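Side-chain contacts in Ent-copalyl diphosphate synthase (Streptomyces platensis, PDB 5BP8), which is a bacterial member of the terpene cyclase family, mainly helical in build and related to the squalene-hopene cyclases: residues 412-417 with 423-428; 431-436 with 457-462. All blocks are in the same frame, centred on the assembly; numbering follows the deposited sequence.

Interaction 1 of 2, residues 412-417 with 423-428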
ATOM      1  N   ALA A 412      -7.234  19.059   0.455  1.00 25.74           N
ATOM      2  CA  ALA A 412      -8.617  18.944   0.897  1.00 25.21           C
ATOM      3  C   ALA A 412      -9.022  20.245   1.612  1.00 26.34           C
ATOM      4  O   ALA A 412     -10.096  20.805   1.339  1.00 27.37           O
ATOM      5  CB  ALA A 412      -8.768  17.757   1.831  1.00 24.88           C
ATOM      6  N   LEU A 413      -8.171  20.703   2.518  1.00 26.08           N
ATOM      7  CA  LEU A 413      -8.437  21.955   3.255  1.00 27.11           C
ATOM      8  C   LEU A 413      -8.450  23.195   2.364  1.00 28.25           C
ATOM      9  O   LEU A 413      -9.201  24.150   2.640  1.00 29.04           O
ATOM     10  CB  LEU A 413      -7.440  22.144   4.379  1.00 27.51           C
ATOM     11  CG  LEU A 413      -7.643  21.275   5.616  1.00 27.37           C
ATOM     12  CD1 LEU A 413      -6.353  21.284   6.426  1.00 27.51           C
ATOM     13  CD2 LEU A 413      -8.823  21.699   6.479  1.00 26.75           C
ATOM     14  N   ALA A 414      -7.617  23.214   1.328  1.00 26.98           N
ATOM     15  CA  ALA A 414      -7.556  24.347   0.407  1.00 28.78           C
ATOM     16  C   ALA A 414      -8.885  24.525  -0.343  1.00 29.63           C
ATOM     17  O   ALA A 414      -9.384  25.639  -0.499  1.00 28.86           O
ATOM     18  CB  ALA A 414      -6.410  24.178  -0.579  1.00 28.47           C
ATOM     19  N   GLU A 415      -9.457  23.421  -0.783  1.00 27.94           N
ATOM     20  CA  GLU A 415     -10.672  23.465  -1.568  1.00 30.10           C
ATOM     21  C   GLU A 415     -11.956  23.516  -0.703  1.00 29.38           C
ATOM     22  O   GLU A 415     -12.954  24.124  -1.130  1.00 28.74           O
ATOM     23  CB  GLU A 415     -10.713  22.276  -2.547  1.00 32.19           C
ATOM     24  CG  GLU A 415     -11.812  22.351  -3.618  1.00 34.61           C
ATOM     25  CD  GLU A 415     -11.710  23.548  -4.572  1.00 37.30           C
ATOM     26  OE1 GLU A 415     -10.621  24.148  -4.722  1.00 38.50           O
ATOM     27  OE2 GLU A 415     -12.759  23.897  -5.185  1.00 42.25           O
ATOM     28  N   PHE A 416     -11.951  22.896   0.482  1.00 26.62           N
ATOM     29  CA  PHE A 416     -13.205  22.714   1.255  1.00 27.38           C
ATOM     30  C   PHE A 416     -13.158  23.116   2.721  1.00 27.06           C
ATOM     31  O   PHE A 416     -14.130  22.896   3.431  1.00 27.21           O
ATOM     32  CB  PHE A 416     -13.637  21.253   1.189  1.00 27.44           C
ATOM     33  CG  PHE A 416     -13.905  20.788  -0.196  1.00 28.03           C
ATOM     34  CD1 PHE A 416     -14.997  21.278  -0.906  1.00 28.67           C
ATOM     35  CD2 PHE A 416     -13.052  19.901  -0.819  1.00 27.27           C
ATOM     36  CE1 PHE A 416     -15.241  20.866  -2.202  1.00 29.14           C
ATOM     37  CE2 PHE A 416     -13.292  19.493  -2.110  1.00 27.53           C
ATOM     38  CZ  PHE A 416     -14.383  19.973  -2.805  1.00 28.17           C
ATOM     39  N   GLY A 417     -12.037  23.651   3.185  1.00 26.59           N
ATOM     40  CA  GLY A 417     -11.882  23.968   4.592  1.00 28.11           C
ATOM     41  C   GLY A 417     -12.368  25.368   4.951  1.00 31.10           C
ATOM     42  O   GLY A 417     -12.509  25.708   6.129  1.00 32.07           O
ATOM     43  N   ALA A 423      -4.394  29.387   6.803  1.00 39.19           N
ATOM     44  CA  ALA A 423      -3.100  29.490   7.492  1.00 40.00           C
ATOM     45  C   ALA A 423      -2.354  28.151   7.424  1.00 37.14           C
ATOM     46  O   ALA A 423      -1.147  28.104   7.174  1.00 33.01           O
ATOM     47  CB  ALA A 423      -3.290  29.895   8.946  1.00 41.33           C
ATOM     48  N   ALA A 424      -3.091  27.083   7.687  1.00 34.89           N
ATOM     49  CA  ALA A 424      -2.538  25.734   7.669  1.00 34.08           C
ATOM     50  C   ALA A 424      -2.034  25.336   6.283  1.00 33.75           C
ATOM     51  O   ALA A 424      -0.976  24.700   6.132  1.00 32.35           O
ATOM     52  CB  ALA A 424      -3.577  24.753   8.153  1.00 33.75           C
ATOM     53  N   VAL A 425      -2.809  25.674   5.264  1.00 30.99           N
ATOM     54  CA  VAL A 425      -2.397  25.419   3.898  1.00 31.29           C
ATOM     55  C   VAL A 425      -1.096  26.140   3.571  1.00 32.06           C
ATOM     56  O   VAL A 425      -0.195  25.553   2.952  1.00 30.81           O
ATOM     57  CB  VAL A 425      -3.483  25.827   2.886  1.00 31.63           C
ATOM     58  CG1 VAL A 425      -2.916  25.792   1.476  1.00 33.10           C
ATOM     59  CG2 VAL A 425      -4.713  24.933   3.030  1.00 31.08           C
ATOM     60  N   ASP A 426      -0.968  27.411   3.981  1.00 31.83           N
ATOM     61  CA  ASP A 426       0.264  28.141   3.725  1.00 32.55           C
ATOM     62  C   ASP A 426       1.453  27.521   4.467  1.00 29.63           C
ATOM     63  O   ASP A 426       2.554  27.518   3.947  1.00 28.81           O
ATOM     64  CB  ASP A 426       0.154  29.621   4.134  1.00 35.76           C
ATOM     65  CG  ASP A 426      -0.866  30.385   3.323  1.00 40.50           C
ATOM     66  OD1 ASP A 426      -1.176  29.975   2.186  1.00 45.61           O
ATOM     67  OD2 ASP A 426      -1.350  31.430   3.821  1.00 45.85           O
ATOM     68  N   ARG A 427       1.223  27.027   5.684  1.00 29.79           N
ATOM     69  CA  ARG A 427       2.285  26.392   6.467  1.00 30.00           C
ATOM     70  C   ARG A 427       2.746  25.091   5.785  1.00 28.33           C
ATOM     71  O   ARG A 427       3.922  24.746   5.840  1.00 26.79           O
ATOM     72  CB  ARG A 427       1.807  26.037   7.869  1.00 32.44           C
ATOM     73  CG  ARG A 427       1.629  27.215   8.825  1.00 36.56           C
ATOM     74  CD  ARG A 427       1.790  26.686  10.242  1.00 40.73           C
ATOM     75  NE  ARG A 427       0.537  26.281  10.875  1.00 45.08           N
ATOM     76  CZ  ARG A 427       0.378  25.214  11.665  1.00 49.02           C
ATOM     77  NH1 ARG A 427       1.370  24.332  11.889  1.00 47.65           N
ATOM     78  NH2 ARG A 427      -0.822  24.989  12.199  1.00 49.73           N
ATOM     79  N   ALA A 428       1.803  24.379   5.177  1.00 25.90           N
ATOM     80  CA  ALA A 428       2.134  23.179   4.366  1.00 25.21           C
ATOM     81  C   ALA A 428       2.995  23.535   3.143  1.00 25.90           C
ATOM     82  O   ALA A 428       3.997  22.850   2.829  1.00 25.84           O
ATOM     83  CB  ALA A 428       0.872  22.451   3.939  1.00 25.14           C
TER
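Val425 meets Leu413 and Ala414 mainly through one methyl, CG2, in van der Waals packing on two beta carbons and on backbone. The nearest partners of Val425 CG2 are backbone atoms, Ala414 N at 3.8 Å and Ala414 CA at 3.9 Å. On the side-chain level the same methyl stands 4.1 Å from Ala414 CB and equally far from Leu413 CB, so that it lies against the helix surface where these two neighbouring residues branch off. The valine torsion explains the approach: with chi1 at 169°, CG1 is anti to the backbone N and CG2 is anti to the carbonyl carbon, which gives CG2 the nearest approach to residues 413 and 414 and leaves CG1 somewhat farther off. Because the touching groups are a methyl and small beta carbons, the backbones come close, with 6.3 Å between Ala414 CA and Val425 CA.

The Leu413 side chain also touches Leu384 and Leu385 of helix 370-386, as well as Trp394. Ala424 also rests on Leu385, so a third helix covers the same flank of the pair.

The two segments are not joined by any hydrogen bond. At the end of 412-417 the N of Gly417 still reaches Leu413 O, at 2.9 Å, just before the chain turns. In 423-428, Ala424 O accepts a hydrogen bond from Gln388 NE2, and on the outer side Asp426 OD1 forms a salt bridge with Arg422.

Here the end of helix 402-416 packs against the beginning of helix 422-435, the two running antiparallel across a short connection: a helical hairpin, the building element of the alpha/alpha-barrel domains found in the squalene-hopene cyclase family.

Interaction 2 of 2, residues 431-436 with 457-462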
ATOM      1  N   TRP A 431       6.459  24.285   4.254  1.00 26.25           N
ATOM      2  CA  TRP A 431       7.145  23.019   4.528  1.00 25.14           C
ATOM      3  C   TRP A 431       7.631  22.372   3.240  1.00 24.62           C
ATOM      4  O   TRP A 431       8.756  21.839   3.164  1.00 25.44           O
ATOM      5  CB  TRP A 431       6.218  22.093   5.310  1.00 25.42           C
ATOM      6  CG  TRP A 431       6.776  20.747   5.591  1.00 24.48           C
ATOM      7  CD1 TRP A 431       7.613  20.409   6.603  1.00 25.18           C
ATOM      8  CD2 TRP A 431       6.528  19.548   4.855  1.00 24.14           C
ATOM      9  NE1 TRP A 431       7.892  19.055   6.566  1.00 24.05           N
ATOM     10  CE2 TRP A 431       7.256  18.508   5.491  1.00 24.05           C
ATOM     11  CE3 TRP A 431       5.766  19.243   3.731  1.00 23.49           C
ATOM     12  CZ2 TRP A 431       7.232  17.187   5.035  1.00 24.05           C
ATOM     13  CZ3 TRP A 431       5.742  17.927   3.282  1.00 23.11           C
ATOM     14  CH2 TRP A 431       6.465  16.922   3.939  1.00 23.33           C
ATOM     15  N   ALA A 432       6.807  22.434   2.209  1.00 23.62           N
ATOM     16  CA  ALA A 432       7.224  21.972   0.909  1.00 23.93           C
ATOM     17  C   ALA A 432       8.463  22.701   0.417  1.00 24.15           C
ATOM     18  O   ALA A 432       9.407  22.076  -0.033  1.00 23.39           O
ATOM     19  CB  ALA A 432       6.088  22.071  -0.105  1.00 23.25           C
ATOM     20  N   LEU A 433       8.502  24.032   0.521  1.00 24.42           N
ATOM     21  CA  LEU A 433       9.651  24.754   0.003  1.00 25.39           C
ATOM     22  C   LEU A 433      10.896  24.382   0.799  1.00 25.33           C
ATOM     23  O   LEU A 433      11.990  24.257   0.255  1.00 25.22           O
ATOM     24  CB  LEU A 433       9.417  26.279   0.080  1.00 26.84           C
ATOM     25  CG  LEU A 433       8.264  26.842  -0.737  1.00 28.11           C
ATOM     26  CD1 LEU A 433       8.115  28.335  -0.497  1.00 29.99           C
ATOM     27  CD2 LEU A 433       8.484  26.577  -2.211  1.00 28.88           C
ATOM     28  N   ALA A 434      10.714  24.208   2.100  1.00 25.61           N
ATOM     29  CA  ALA A 434      11.817  23.967   3.008  1.00 26.47           C
ATOM     30  C   ALA A 434      12.415  22.576   2.845  1.00 25.54           C
ATOM     31  O   ALA A 434      13.570  22.363   3.206  1.00 26.40           O
ATOM     32  CB  ALA A 434      11.344  24.141   4.430  1.00 27.79           C
ATOM     33  N   THR A 435      11.627  21.639   2.340  1.00 23.99           N
ATOM     34  CA  THR A 435      12.067  20.237   2.248  1.00 24.20           C
ATOM     35  C   THR A 435      12.498  19.801   0.857  1.00 24.02           C
ATOM     36  O   THR A 435      12.940  18.653   0.671  1.00 24.19           O
ATOM     37  CB  THR A 435      10.947  19.288   2.706  1.00 23.25           C
ATOM     38  OG1 THR A 435       9.752  19.544   1.968  1.00 22.79           O
ATOM     39  CG2 THR A 435      10.685  19.419   4.202  1.00 24.57           C
ATOM     40  N   GLN A 436      12.372  20.691  -0.129  1.00 24.61           N
ATOM     41  CA  GLN A 436      12.767  20.346  -1.490  1.00 24.26           C
ATOM     42  C   GLN A 436      14.258  20.002  -1.570  1.00 24.22           C
ATOM     43  O   GLN A 436      15.080  20.665  -0.958  1.00 23.97           O
ATOM     44  CB  GLN A 436      12.414  21.478  -2.458  1.00 24.83           C
ATOM     45  CG  GLN A 436      12.547  21.093  -3.908  1.00 24.93           C
ATOM     46  CD  GLN A 436      12.026  22.150  -4.845  1.00 26.58           C
ATOM     47  OE1 GLN A 436      11.927  23.340  -4.492  1.00 28.13           O
ATOM     48  NE2 GLN A 436      11.647  21.722  -6.039  1.00 27.36           N
ATOM     49  N   GLN A 457       1.891  19.309  -7.196  1.00 24.71           N
ATOM     50  CA  GLN A 457       0.439  19.503  -7.120  1.00 25.94           C
ATOM     51  C   GLN A 457       0.031  20.426  -5.991  1.00 26.61           C
ATOM     52  O   GLN A 457      -0.775  21.337  -6.208  1.00 26.35           O
ATOM     53  CB  GLN A 457      -0.299  18.197  -6.906  1.00 28.20           C
ATOM     54  CG  GLN A 457      -0.279  17.273  -8.095  1.00 30.10           C
ATOM     55  CD  GLN A 457      -1.154  16.059  -7.870  1.00 33.57           C
ATOM     56  OE1 GLN A 457      -2.321  16.185  -7.466  1.00 34.55           O
ATOM     57  NE2 GLN A 457      -0.599  14.873  -8.142  1.00 35.08           N
ATOM     58  N   LEU A 458       0.574  20.189  -4.793  1.00 25.85           N
ATOM     59  CA  LEU A 458       0.283  21.022  -3.633  0.60 24.66           C
ATOM     60  C   LEU A 458       0.589  22.475  -3.939  1.00 27.06           C
ATOM     61  O   LEU A 458      -0.251  23.359  -3.703  1.00 27.70           O
ATOM     62  CB  LEU A 458       1.083  20.569  -2.408  0.60 23.09           C
ATOM     63  CG  LEU A 458       0.937  21.389  -1.122  0.60 22.96           C
ATOM     64  CD1 LEU A 458      -0.515  21.641  -0.771  0.60 24.19           C
ATOM     65  CD2 LEU A 458       1.636  20.716   0.056  0.60 22.70           C
ATOM     66  N   LEU A 459       1.802  22.735  -4.442  1.00 27.30           N
ATOM     67  CA  LEU A 459       2.241  24.103  -4.696  1.00 29.52           C
ATOM     68  C   LEU A 459       1.410  24.792  -5.776  1.00 30.44           C
ATOM     69  O   LEU A 459       1.007  25.956  -5.603  1.00 31.27           O
ATOM     70  CB  LEU A 459       3.721  24.135  -5.072  1.00 29.77           C
ATOM     71  CG  LEU A 459       4.714  23.762  -3.964  1.00 29.75           C
ATOM     72  CD1 LEU A 459       6.118  23.627  -4.539  1.00 29.78           C
ATOM     73  CD2 LEU A 459       4.710  24.777  -2.833  1.00 30.74           C
HETATM   74  N   MSE A 460       1.139  24.087  -6.868  1.00 29.59           N
HETATM   75  CA  MSE A 460       0.363  24.673  -7.974  1.00 31.85           C
HETATM   76  C   MSE A 460      -1.086  24.873  -7.610  1.00 33.56           C
HETATM   77  O   MSE A 460      -1.669  25.958  -7.879  1.00 34.06           O
HETATM   78  CB  MSE A 460       0.529  23.862  -9.251  1.00 31.83           C
HETATM   79  CG  MSE A 460       1.952  23.862  -9.788  1.00 33.25           C
HETATM   80 SE   MSE A 460       2.574  25.650 -10.348  0.65 39.15          SE
HETATM   81  CE  MSE A 460       3.072  26.585  -8.718  1.00 41.31           C
ATOM     82  N   ARG A 461      -1.703  23.878  -6.988  1.00 32.94           N
ATOM     83  CA  ARG A 461      -3.136  23.968  -6.709  1.00 35.38           C
ATOM     84  C   ARG A 461      -3.485  24.971  -5.603  1.00 37.64           C
ATOM     85  O   ARG A 461      -4.630  25.449  -5.547  1.00 37.58           O
ATOM     86  CB  ARG A 461      -3.734  22.603  -6.417  1.00 35.66           C
ATOM     87  CG  ARG A 461      -3.796  21.692  -7.648  1.00 36.17           C
ATOM     88  CD  ARG A 461      -4.053  20.237  -7.299  1.00 37.54           C
ATOM     89  NE  ARG A 461      -5.319  19.991  -6.612  1.00 40.38           N
ATOM     90  CZ  ARG A 461      -5.706  18.789  -6.171  1.00 40.41           C
ATOM     91  NH1 ARG A 461      -4.943  17.705  -6.344  1.00 42.95           N
ATOM     92  NH2 ARG A 461      -6.849  18.666  -5.547  1.00 43.31           N
ATOM     93  N   THR A 462      -2.519  25.317  -4.754  1.00 36.63           N
ATOM     94  CA  THR A 462      -2.782  26.221  -3.630  1.00 38.47           C
ATOM     95  C   THR A 462      -2.177  27.593  -3.853  1.00 40.11           C
ATOM     96  O   THR A 462      -2.147  28.407  -2.941  1.00 44.59           O
ATOM     97  CB  THR A 462      -2.265  25.644  -2.296  1.00 36.90           C
ATOM     98  OG1 THR A 462      -0.838  25.515  -2.323  1.00 37.60           O
ATOM     99  CG2 THR A 462      -2.923  24.314  -2.004  1.00 36.83           C
TER
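Next to Ala432, whose methyl meets Leu459 across the contact, the indole of Trp431 is lined on one face by Thr435 CG2, 3.6 Å above the plane and displaced toward the rim. The ring also meets that of Tyr403, their planes inclined by about 30°. On 457-462 the flat group is the Arg461 guanidinium, which receives Gln457 OE1 in plane at its edge; the bond from NH1 is weak, 3.2 Å long and bent to 134° at the hydrogen.

Between the segments the contact is carried chiefly by Leu459 CD2. It reaches Ala432 CB at 4.1 Å and Leu433 CD2 at 4.2 Å, the latter a methyl-to-methyl touch. With CG anti to the carbonyl carbon (chi1 -68°), the Leu459 branch extends across to the opposing helix, and the small alanine there accepts it. Ser474 of helix 469-484 touches both leucines and covers them from a third helix.

In each segment a threonine hydroxyl turns back to the carbonyl four residues earlier. Thr435 OG1 donates to Trp431 O at 2.8 Å, and Thr462 OG1 donates to Leu458 O at 2.6 Å. Ala432 O is bonded from outside by Trp442 NE1.

The chemistry is thus divided: polar groups are met within their own segments or by residues of other helices and loops, while segments 431-436 and 457-462 touch each other through aliphatic carbon alone. That touch depends on shape and burial; a directional tie between the helices comes instead from Arg422, whose NH2 bonds Thr462 O.

How the interactions relate
Both contacts are buried and share helix 422-435, interaction 1 using its beginning and interaction 2 its end, so this helix packs first on helix 402-416 and then on 449-461. Their centres lie 12 Å apart, joined through Thr462, whose CG2 is 3.8 Å from both Ala414 CB and Val425 CG1. In each, one branched side chain supplies a methyl to an alanine-containing surface. Interaction 1, within a hairpin of consecutive helices, brings that methyl onto backbone atoms; interaction 2, between helices separated by a longer loop, keeps the backbones farther apart and meets side chain to side chain, through leucine methyls and an alanine.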